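Taurocyamine kinase (Schistosoma mansoni, PDB 4WOD) is a duplicated, two-repeat phosphagen kinase that reversibly transfers phosphate between ATP and taurocyamine, using magnesium. Local coordinates at residues M351-Y355 and V366-T370. The protein carries 4 engineered substitutions. Residues are numbered along the deposited sequence.
Sequences MLQEY and VEPLT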
ATOM      1  N   MET A 351     -20.199   4.010   7.655  1.00 16.15           N
ATOM      2  CA  MET A 351     -20.637   4.624   6.405  1.00 22.74           C
ATOM      3  C   MET A 351     -20.596   3.615   5.270  1.00 20.50           C
ATOM      4  O   MET A 351     -21.538   3.526   4.483  1.00 18.83           O
ATOM      5  CB  MET A 351     -19.783   5.846   6.055  1.00 17.06           C
ATOM      6  CG  MET A 351     -20.031   7.062   6.937  1.00 23.74           C
ATOM      7  SD  MET A 351     -18.944   8.457   6.554  1.00 37.23           S
ATOM      8  CE  MET A 351     -17.600   8.156   7.666  1.00 30.43           C
ATOM      9  N   LEU A 352     -19.516   2.845   5.194  1.00 17.97           N
ATOM     10  CA  LEU A 352     -19.411   1.807   4.172  1.00 18.08           C
ATOM     11  C   LEU A 352     -20.541   0.798   4.279  1.00 19.57           C
ATOM     12  O   LEU A 352     -21.156   0.434   3.273  1.00 20.17           O
ATOM     13  CB  LEU A 352     -18.071   1.075   4.269  1.00 12.39           C
ATOM     14  CG  LEU A 352     -16.790   1.828   3.913  1.00 20.78           C
ATOM     15  CD1 LEU A 352     -15.581   1.068   4.448  1.00 14.11           C
ATOM     16  CD2 LEU A 352     -16.649   2.063   2.370  1.00 14.14           C
ATOM     17  N   GLN A 353     -20.806   0.334   5.500  1.00 19.97           N
ATOM     18  CA  GLN A 353     -21.832  -0.669   5.719  1.00 20.97           C
ATOM     19  C   GLN A 353     -23.175  -0.134   5.237  1.00 20.81           C
ATOM     20  O   GLN A 353     -23.916  -0.852   4.570  1.00 21.26           O
ATOM     21  CB  GLN A 353     -21.895  -1.094   7.206  1.00 22.18           C
ATOM     22  CG  GLN A 353     -20.683  -1.923   7.658  1.00 26.66           C
ATOM     23  CD  GLN A 353     -20.572  -3.273   6.949  1.00 33.30           C
ATOM     24  OE1 GLN A 353     -21.552  -3.785   6.400  1.00 42.34           O
ATOM     25  NE2 GLN A 353     -19.371  -3.849   6.952  1.00 27.63           N
ATOM     26  N   GLU A 354     -23.459   1.136   5.515  1.00 18.82           N
ATOM     27  CA  GLU A 354     -24.730   1.733   5.089  1.00 22.76           C
ATOM     28  C   GLU A 354     -24.808   2.038   3.575  1.00 20.70           C
ATOM     29  O   GLU A 354     -25.810   1.717   2.926  1.00 23.90           O
ATOM     30  CB  GLU A 354     -25.002   3.008   5.889  1.00 22.27           C
ATOM     31  CG  GLU A 354     -25.207   2.741   7.380  1.00 31.50           C
ATOM     32  CD  GLU A 354     -26.371   1.779   7.642  1.00 41.44           C
ATOM     33  OE1 GLU A 354     -27.454   1.977   7.045  1.00 43.36           O
ATOM     34  OE2 GLU A 354     -26.189   0.799   8.407  1.00 45.95           O
ATOM     35  N   TYR A 355     -23.762   2.640   3.022  1.00 15.45           N
ATOM     36  CA  TYR A 355     -23.768   3.058   1.613  1.00 20.04           C
ATOM     37  C   TYR A 355     -23.812   1.860   0.664  1.00 19.93           C
ATOM     38  O   TYR A 355     -24.269   1.992  -0.469  1.00 19.58           O
ATOM     39  CB  TYR A 355     -22.543   3.918   1.295  1.00 16.74           C
ATOM     40  CG  TYR A 355     -22.710   4.851   0.117  1.00 21.82           C
ATOM     41  CD1 TYR A 355     -23.561   5.947   0.197  1.00 19.97           C
ATOM     42  CD2 TYR A 355     -21.997   4.658  -1.062  1.00 19.41           C
ATOM     43  CE1 TYR A 355     -23.716   6.800  -0.852  1.00 19.26           C
ATOM     44  CE2 TYR A 355     -22.144   5.524  -2.132  1.00 22.06           C
ATOM     45  CZ  TYR A 355     -23.011   6.595  -2.016  1.00 22.09           C
ATOM     46  OH  TYR A 355     -23.171   7.479  -3.050  1.00 19.42           O
ATOM     47  N   VAL A 366     -17.750   0.976  -1.790  1.00 17.49           N
ATOM     48  CA  VAL A 366     -17.209   2.305  -1.965  1.00 16.76           C
ATOM     49  C   VAL A 366     -17.719   3.231  -0.871  1.00 18.47           C
ATOM     50  O   VAL A 366     -18.842   3.066  -0.385  1.00 16.68           O
ATOM     51  CB  VAL A 366     -17.556   2.881  -3.365  1.00 18.58           C
ATOM     52  CG1 VAL A 366     -19.072   3.127  -3.500  1.00 18.52           C
ATOM     53  CG2 VAL A 366     -16.722   4.148  -3.671  1.00 17.18           C
ATOM     54  N   GLU A 367     -16.885   4.192  -0.483  1.00 19.29           N
ATOM     55  CA  GLU A 367     -17.285   5.222   0.481  1.00 17.95           C
ATOM     56  C   GLU A 367     -18.445   6.058  -0.089  1.00 24.60           C
ATOM     57  O   GLU A 367     -18.613   6.151  -1.320  1.00 17.77           O
ATOM     58  CB  GLU A 367     -16.094   6.121   0.817  1.00 19.46           C
ATOM     59  CG  GLU A 367     -14.864   5.404   1.412  1.00 20.52           C
ATOM     60  CD  GLU A 367     -13.821   4.971   0.370  1.00 21.94           C
ATOM     61  OE1 GLU A 367     -14.197   4.574  -0.754  1.00 19.33           O
ATOM     62  OE2 GLU A 367     -12.614   5.030   0.683  1.00 18.04           O
ATOM     63  N   PRO A 368     -19.254   6.668   0.796  1.00 21.58           N
ATOM     64  CA  PRO A 368     -20.288   7.591   0.315  1.00 18.71           C
ATOM     65  C   PRO A 368     -19.732   8.651  -0.643  1.00 19.22           C
ATOM     66  O   PRO A 368     -18.622   9.162  -0.436  1.00 18.20           O
ATOM     67  CB  PRO A 368     -20.799   8.237   1.606  1.00 18.66           C
ATOM     68  CG  PRO A 368     -20.657   7.148   2.629  1.00 18.06           C
ATOM     69  CD  PRO A 368     -19.323   6.483   2.257  1.00 20.20           C
ATOM     70  N   LEU A 369     -20.491   8.939  -1.695  1.00 16.41           N
ATOM     71  CA  LEU A 369     -20.120   9.959  -2.667  1.00 17.28           C
ATOM     72  C   LEU A 369     -19.707  11.286  -2.013  1.00 18.47           C
ATOM     73  O   LEU A 369     -18.703  11.884  -2.395  1.00 18.73           O
ATOM     74  CB  LEU A 369     -21.273  10.196  -3.633  1.00 16.83           C
ATOM     75  CG  LEU A 369     -21.081  11.308  -4.660  1.00 17.49           C
ATOM     76  CD1 LEU A 369     -19.776  11.091  -5.479  1.00 11.17           C
ATOM     77  CD2 LEU A 369     -22.303  11.383  -5.558  1.00 16.96           C
ATOM     78  N   THR A 370     -20.466  11.747  -1.026  1.00 17.78           N
ATOM     79  CA  THR A 370     -20.137  13.043  -0.416  1.00 22.89           C
ATOM     80  C   THR A 370     -18.845  13.003   0.393  1.00 23.28           C
ATOM     81  O   THR A 370     -18.181  14.036   0.550  1.00 26.01           O
ATOM     82  CB  THR A 370     -21.260  13.556   0.493  1.00 22.73           C
ATOM     83  OG1 THR A 370     -21.548  12.565   1.481  1.00 24.10           O
ATOM     84  CG2 THR A 370     -22.508  13.846  -0.330  1.00 26.43           C
TER
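Start at M351, in the last turn of helix 331-355: its CB lies 3.8 Å from CG of P368, while its sulfur end turns off from 366-370. One residue on, L352 lays its CD2 against backbone, 3.6 Å from both C of V366 and N of E367, so it packs on the peptide link between them; the leucine also reaches M286 and L287 of helix 285-288. These two segments face each other across the join of the duplicated kinase, since 351-355 closes the long C-terminal helix of the first repeat and 366-370 leads into helix 369-376, the opening helix of the second; the ten residues between them form neither helix nor strand. Y355, the end of the helix, makes the largest contact. P368, the N-cap residue of helix 369-376, sets its CA squarely over one ring face in a CH-pi contact, 3.4 Å from the ring centroid and 2° off the normal, and its CB comes within 3.9 Å of CD1 of Y355. Next to this, CD2 of Y355 is 4.1 Å from CG1 of V366. At the ring's tip OH of Y355 accepts a weak hydrogen bond from N of L369 (3.3 Å), in the first turn of the new helix; its stronger polar partner is D399, hydrogen-bonded through OD1, and R402 bonds to the carbonyl oxygen of Y355.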